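Local coordinates for protein hyperpolarization-activated (Ih) channel (Strongylocentrotus purpuratus, PDB 2PTM) that probably forms a voltage-gated, hyperpolarization-activated cation channel, whose C-terminal cytoplasmic region, the part described here, binds cyclic AMP, at residues Phe111-Val123 and Ser135-Leu147. Sequence-based numbering, arbitrary orientation.
With CMP (adenosine-3',5'-cyclic-monophosphate), chain C.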
loop_
_atom_site.group_PDB
_atom_site.type_symbol
_atom_site.label_atom_id
_atom_site.label_comp_id
_atom_site.label_asym_id
_atom_site.label_seq_id
_atom_site.Cartn_x
_atom_site.Cartn_y
_atom_site.Cartn_z
ATOM N N PHE A 111 22.433 9.336 4.406
ATOM C CA PHE A 111 22.034 8.559 3.233
ATOM C C PHE A 111 21.002 9.347 2.437
ATOM O O PHE A 111 20.237 10.126 3.006
ATOM C CB PHE A 111 21.414 7.218 3.637
ATOM C CG PHE A 111 22.386 6.254 4.249
ATOM C CD1 PHE A 111 23.744 6.352 3.983
ATOM C CD2 PHE A 111 21.938 5.226 5.071
ATOM C CE1 PHE A 111 24.637 5.461 4.541
ATOM C CE2 PHE A 111 22.831 4.324 5.631
ATOM C CZ PHE A 111 24.180 4.445 5.363
ATOM N N GLY A 112 20.963 9.132 1.126
ATOM C CA GLY A 112 20.016 9.836 0.276
ATOM C C GLY A 112 18.973 8.903 -0.305
ATOM O O GLY A 112 19.275 7.768 -0.669
ATOM N N ASP A 113 17.736 9.375 -0.385
ATOM C CA ASP A 113 16.651 8.555 -0.919
ATOM C C ASP A 113 16.100 9.083 -2.245
ATOM O O ASP A 113 15.249 8.451 -2.861
ATOM C CB ASP A 113 15.519 8.381 0.113
ATOM C CG ASP A 113 14.846 9.696 0.494
ATOM O OD1 ASP A 113 15.320 10.776 0.087
ATOM O OD2 ASP A 113 13.825 9.645 1.212
ATOM N N ARG A 114 16.587 10.240 -2.683
ATOM C CA ARG A 114 16.085 10.849 -3.910
ATOM C C ARG A 114 16.996 11.996 -4.360
ATOM O O ARG A 114 17.825 12.473 -3.587
ATOM C CB ARG A 114 14.647 11.363 -3.701
ATOM C CG ARG A 114 14.492 12.516 -2.688
ATOM C CD ARG A 114 13.055 12.590 -2.171
ATOM N NE ARG A 114 12.738 13.843 -1.483
ATOM C CZ ARG A 114 13.047 14.103 -0.216
ATOM N NH1 ARG A 114 13.703 13.200 0.505
ATOM N NH2 ARG A 114 12.708 15.268 0.329
ATOM N N MET A 115 16.840 12.424 -5.612
ATOM C CA MET A 115 17.530 13.612 -6.114
ATOM C C MET A 115 16.483 14.650 -6.489
ATOM O O MET A 115 15.285 14.350 -6.480
ATOM C CB MET A 115 18.395 13.290 -7.332
ATOM C CG MET A 115 17.586 12.916 -8.568
ATOM S SD MET A 115 18.619 12.966 -10.029
ATOM C CE MET A 115 19.039 14.700 -10.091
ATOM N N PHE A 116 16.938 15.859 -6.818
ATOM C CA PHE A 116 16.041 17.005 -6.997
ATOM C C PHE A 116 16.360 17.814 -8.243
ATOM O O PHE A 116 17.530 18.090 -8.526
ATOM C CB PHE A 116 16.147 17.952 -5.801
ATOM C CG PHE A 116 15.865 17.297 -4.480
ATOM C CD1 PHE A 116 14.593 17.359 -3.921
ATOM C CD2 PHE A 116 16.870 16.626 -3.795
ATOM C CE1 PHE A 116 14.330 16.759 -2.696
ATOM C CE2 PHE A 116 16.609 16.018 -2.578
ATOM C CZ PHE A 116 15.339 16.082 -2.027
ATOM N N PHE A 117 15.319 18.216 -8.964
ATOM C CA PHE A 117 15.445 19.169 -10.066
ATOM C C PHE A 117 14.840 20.478 -9.602
ATOM O O PHE A 117 13.753 20.478 -9.021
ATOM C CB PHE A 117 14.685 18.671 -11.297
ATOM C CG PHE A 117 15.284 17.444 -11.912
ATOM C CD1 PHE A 117 16.223 17.553 -12.926
ATOM C CD2 PHE A 117 14.929 16.183 -11.461
ATOM C CE1 PHE A 117 16.785 16.425 -13.492
ATOM C CE2 PHE A 117 15.493 15.042 -12.022
ATOM C CZ PHE A 117 16.420 15.165 -13.036
ATOM N N ILE A 118 15.527 21.592 -9.857
ATOM C CA ILE A 118 15.032 22.893 -9.419
ATOM C C ILE A 118 14.141 23.519 -10.488
ATOM O O ILE A 118 14.603 23.843 -11.585
ATOM C CB ILE A 118 16.187 23.871 -9.109
ATOM C CG1 ILE A 118 17.117 23.289 -8.035
ATOM C CG2 ILE A 118 15.650 25.229 -8.661
ATOM C CD1 ILE A 118 18.356 24.164 -7.748
ATOM N N GLN A 119 12.859 23.677 -10.180
ATOM C CA GLN A 119 11.987 24.406 -11.086
ATOM C C GLN A 119 12.253 25.874 -10.860
ATOM O O GLN A 119 12.643 26.603 -11.778
ATOM C CB GLN A 119 10.520 24.122 -10.814
ATOM C CG GLN A 119 9.594 24.949 -11.723
ATOM C CD GLN A 119 8.152 24.607 -11.503
ATOM O OE1 GLN A 119 7.590 24.885 -10.440
ATOM N NE2 GLN A 119 7.539 23.982 -12.495
ATOM N N GLN A 120 12.062 26.309 -9.620
ATOM C CA GLN A 120 12.370 27.689 -9.275
ATOM C C GLN A 120 12.983 27.803 -7.896
ATOM O O GLN A 120 12.574 27.110 -6.975
ATOM C CB GLN A 120 11.122 28.559 -9.387
ATOM C CG GLN A 120 10.952 29.124 -10.794
ATOM C CD GLN A 120 9.853 30.147 -10.883
ATOM O OE1 GLN A 120 10.103 31.322 -11.165
ATOM N NE2 GLN A 120 8.620 29.711 -10.648
ATOM N N GLY A 121 13.981 28.670 -7.767
ATOM C CA GLY A 121 14.566 28.931 -6.473
ATOM C C GLY A 121 16.080 28.929 -6.533
ATOM O O GLY A 121 16.685 28.613 -7.558
ATOM N N ILE A 122 16.687 29.280 -5.414
ATOM C CA ILE A 122 18.142 29.310 -5.303
ATOM C C ILE A 122 18.544 28.514 -4.073
ATOM O O ILE A 122 17.981 28.712 -2.998
ATOM C CB ILE A 122 18.645 30.747 -5.138
ATOM C CG1 ILE A 122 18.275 31.576 -6.372
ATOM C CG2 ILE A 122 20.140 30.747 -4.893
ATOM C CD1 ILE A 122 18.567 33.047 -6.227
ATOM N N VAL A 123 19.499 27.602 -4.233
ATOM C CA VAL A 123 20.042 26.856 -3.103
ATOM C C VAL A 123 21.553 27.049 -3.020
ATOM O O VAL A 123 22.204 27.337 -4.030
ATOM C CB VAL A 123 19.705 25.340 -3.191
ATOM C CG1 VAL A 123 18.208 25.141 -3.267
ATOM C CG2 VAL A 123 20.377 24.707 -4.397
ATOM N N SER A 135 26.172 28.122 -5.683
ATOM C CA SER A 135 24.722 28.169 -5.556
ATOM C C SER A 135 24.122 27.668 -6.853
ATOM O O SER A 135 24.717 27.844 -7.918
ATOM C CB SER A 135 24.248 29.594 -5.261
ATOM O OG SER A 135 24.937 30.117 -4.137
ATOM N N LEU A 136 22.956 27.032 -6.761
ATOM C CA LEU A 136 22.284 26.472 -7.926
ATOM C C LEU A 136 20.894 27.069 -8.028
ATOM O O LEU A 136 20.311 27.469 -7.018
ATOM C CB LEU A 136 22.174 24.949 -7.808
ATOM C CG LEU A 136 23.464 24.135 -7.714
ATOM C CD1 LEU A 136 23.118 22.662 -7.566
ATOM C CD2 LEU A 136 24.343 24.366 -8.942
ATOM N N SER A 137 20.361 27.153 -9.244
ATOM C CA SER A 137 19.020 27.720 -9.408
ATOM C C SER A 137 18.241 27.066 -10.530
ATOM O O SER A 137 18.578 25.965 -10.959
ATOM C CB SER A 137 19.077 29.234 -9.629
ATOM O OG SER A 137 19.908 29.548 -10.726
ATOM N N ASP A 138 17.201 27.761 -10.996
ATOM C CA ASP A 138 16.263 27.227 -11.984
ATOM C C ASP A 138 16.961 26.419 -13.067
ATOM O O ASP A 138 17.860 26.932 -13.752
ATOM C CB ASP A 138 15.515 28.362 -12.691
ATOM C CG ASP A 138 14.832 29.327 -11.735
ATOM O OD1 ASP A 138 15.144 29.337 -10.527
ATOM O OD2 ASP A 138 13.981 30.110 -12.218
ATOM N N GLY A 139 16.524 25.176 -13.253
ATOM C CA GLY A 139 17.036 24.353 -14.335
ATOM C C GLY A 139 18.192 23.465 -13.936
ATOM O O GLY A 139 18.637 22.623 -14.714
ATOM N N SER A 140 18.695 23.645 -12.722
ATOM C CA SER A 140 19.785 22.801 -12.260
ATOM C C SER A 140 19.219 21.617 -11.476
ATOM O O SER A 140 18.002 21.471 -11.335
ATOM C CB SER A 140 20.784 23.614 -11.426
ATOM O OG SER A 140 21.971 22.885 -11.212
ATOM N N TYR A 141 20.096 20.760 -10.982
ATOM C CA TYR A 141 19.648 19.634 -10.182
ATOM C C TYR A 141 20.722 19.301 -9.164
ATOM O O TYR A 141 21.866 19.731 -9.309
ATOM C CB TYR A 141 19.301 18.429 -11.058
ATOM C CG TYR A 141 20.444 17.854 -11.870
ATOM C CD1 TYR A 141 21.522 17.232 -11.254
ATOM C CD2 TYR A 141 20.420 17.895 -13.257
ATOM C CE1 TYR A 141 22.564 16.697 -11.998
ATOM C CE2 TYR A 141 21.457 17.356 -14.014
ATOM C CZ TYR A 141 22.522 16.757 -13.376
ATOM O OH TYR A 141 23.545 16.218 -14.120
ATOM N N PHE A 142 20.350 18.563 -8.127
ATOM C CA PHE A 142 21.314 18.208 -7.098
ATOM C C PHE A 142 20.835 16.975 -6.353
ATOM O O PHE A 142 19.664 16.612 -6.447
ATOM C CB PHE A 142 21.523 19.370 -6.117
ATOM C CG PHE A 142 20.265 19.778 -5.374
ATOM C CD1 PHE A 142 19.865 19.100 -4.229
ATOM C CD2 PHE A 142 19.486 20.837 -5.826
ATOM C CE1 PHE A 142 18.702 19.476 -3.536
ATOM C CE2 PHE A 142 18.323 21.221 -5.155
ATOM C CZ PHE A 142 17.928 20.547 -4.014
ATOM N N GLY A 143 21.744 16.344 -5.612
ATOM C CA GLY A 143 21.420 15.174 -4.814
ATOM C C GLY A 143 21.588 13.897 -5.618
ATOM O O GLY A 143 21.119 12.827 -5.219
ATOM N N GLU A 144 22.254 14.005 -6.762
ATOM C CA GLU A 144 22.451 12.842 -7.617
ATOM C C GLU A 144 23.680 12.012 -7.227
ATOM O O GLU A 144 23.728 10.810 -7.496
ATOM C CB GLU A 144 22.555 13.258 -9.092
ATOM C CG GLU A 144 23.923 13.778 -9.517
ATOM C CD GLU A 144 24.206 15.193 -9.049
ATOM O OE1 GLU A 144 23.322 15.833 -8.456
ATOM O OE2 GLU A 144 25.328 15.677 -9.285
ATOM N N ILE A 145 24.677 12.647 -6.619
ATOM C CA ILE A 145 25.962 11.973 -6.393
ATOM C C ILE A 145 25.754 10.736 -5.540
ATOM O O ILE A 145 26.203 9.636 -5.882
ATOM C CB ILE A 145 27.000 12.879 -5.671
ATOM C CG1 ILE A 145 27.289 14.151 -6.461
ATOM C CG2 ILE A 145 28.281 12.109 -5.426
ATOM C CD1 ILE A 145 27.559 13.905 -7.881
ATOM N N CYS A 146 25.057 10.925 -4.425
ATOM C CA CYS A 146 24.760 9.848 -3.482
ATOM C C CYS A 146 24.015 8.684 -4.146
ATOM O O CYS A 146 24.223 7.523 -3.803
ATOM C CB CYS A 146 23.925 10.426 -2.339
ATOM S SG CYS A 146 23.507 9.294 -1.046
ATOM N N LEU A 147 23.140 8.997 -5.096
ATOM C CA LEU A 147 22.396 7.957 -5.817
ATOM C C LEU A 147 23.294 7.178 -6.773
ATOM O O LEU A 147 23.030 6.016 -7.078
ATOM C CB LEU A 147 21.230 8.565 -6.603
ATOM C CG LEU A 147 20.198 9.365 -5.809
ATOM C CD1 LEU A 147 18.974 9.604 -6.661
ATOM C CD2 LEU A 147 19.822 8.615 -4.557
HETATM P P CMP C . 24.675 14.498 -3.075
HETATM O O1P CMP C . 26.073 14.144 -2.477
HETATM O O2P CMP C . 23.756 13.402 -3.338
HETATM O "O5'" CMP C . 24.188 15.645 -2.057
HETATM C "C5'" CMP C . 24.568 17.000 -2.095
HETATM C "C4'" CMP C . 24.569 17.575 -3.505
HETATM O "O4'" CMP C . 25.288 18.789 -3.689
HETATM C "C3'" CMP C . 25.366 16.630 -4.372
HETATM O "O3'" CMP C . 25.030 15.286 -4.445
HETATM C "C2'" CMP C . 25.557 17.349 -5.708
HETATM O "O2'" CMP C . 24.318 17.363 -6.402
HETATM C "C1'" CMP C . 25.691 18.788 -5.104
HETATM N N9 CMP C . 27.041 19.271 -5.172
HETATM C C8 CMP C . 28.168 18.895 -4.399
HETATM N N7 CMP C . 29.268 19.600 -4.711
HETATM C C5 CMP C . 28.871 20.460 -5.742
HETATM C C6 CMP C . 29.533 21.445 -6.531
HETATM N N6 CMP C . 30.859 21.730 -6.326
HETATM N N1 CMP C . 28.823 22.106 -7.495
HETATM C C2 CMP C . 27.512 21.818 -7.656
HETATM N N3 CMP C . 26.748 20.926 -6.989
HETATM C C4 CMP C . 27.460 20.279 -6.034
HETATM O O HOH W 1 12.937 32.384 -10.975
#
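Leu136 and Val123 form an antiparallel hydrogen-bonded pair, Leu136 N giving to Val123 O (2.8 Å) and Val123 N to Leu136 O, while Leu136 CB packs on Val123 CG2 and Ile118 CD1. The chain then reverses in a type II turn, Ser137 to Ser140. At its corner Asp138 OD1 takes the N-H of Gly121 from above the carboxylate plane (3.1 Å), and a water joins Asp138 OD2 to Gln120 OE1. Gly139 N donates to Ile118 O, and Ser140 O accepts from Ile118 N in an almost straight bond (178°). Tyr141 CB lies 3.7 Å from Phe117 CD1, and Met115 CE reaches Tyr141 CD1. Phe142 exchanges two backbone bonds with Phe116. It holds CG between its own N and carbonyl carbon (chi1 61°), which lays its ring against Phe116: CB of Phe116 sits over one face, 3.9 Å from the centroid, the rings are nearly parallel but slid apart, and Ile118 CG1 meets the edge. Next comes the phosphate-binding cassette: Gly143 N and Glu144 OE1 hold the ribose O2' of cyclic AMP (Glu144 OE1 at 2.7 Å), and Cys146 N holds phosphate O2P. Cys146 SG abuts Gly112 N (3.3 Å) and Leu147 CD1 packs on Met115 CB. The contact spans both sheets of the beta roll: strand 114-118 lies between 141-142 and 163-169, while Val123 and Leu136 pair in the other; helix 181-192 touches Tyr141, Glu144 and Ile145.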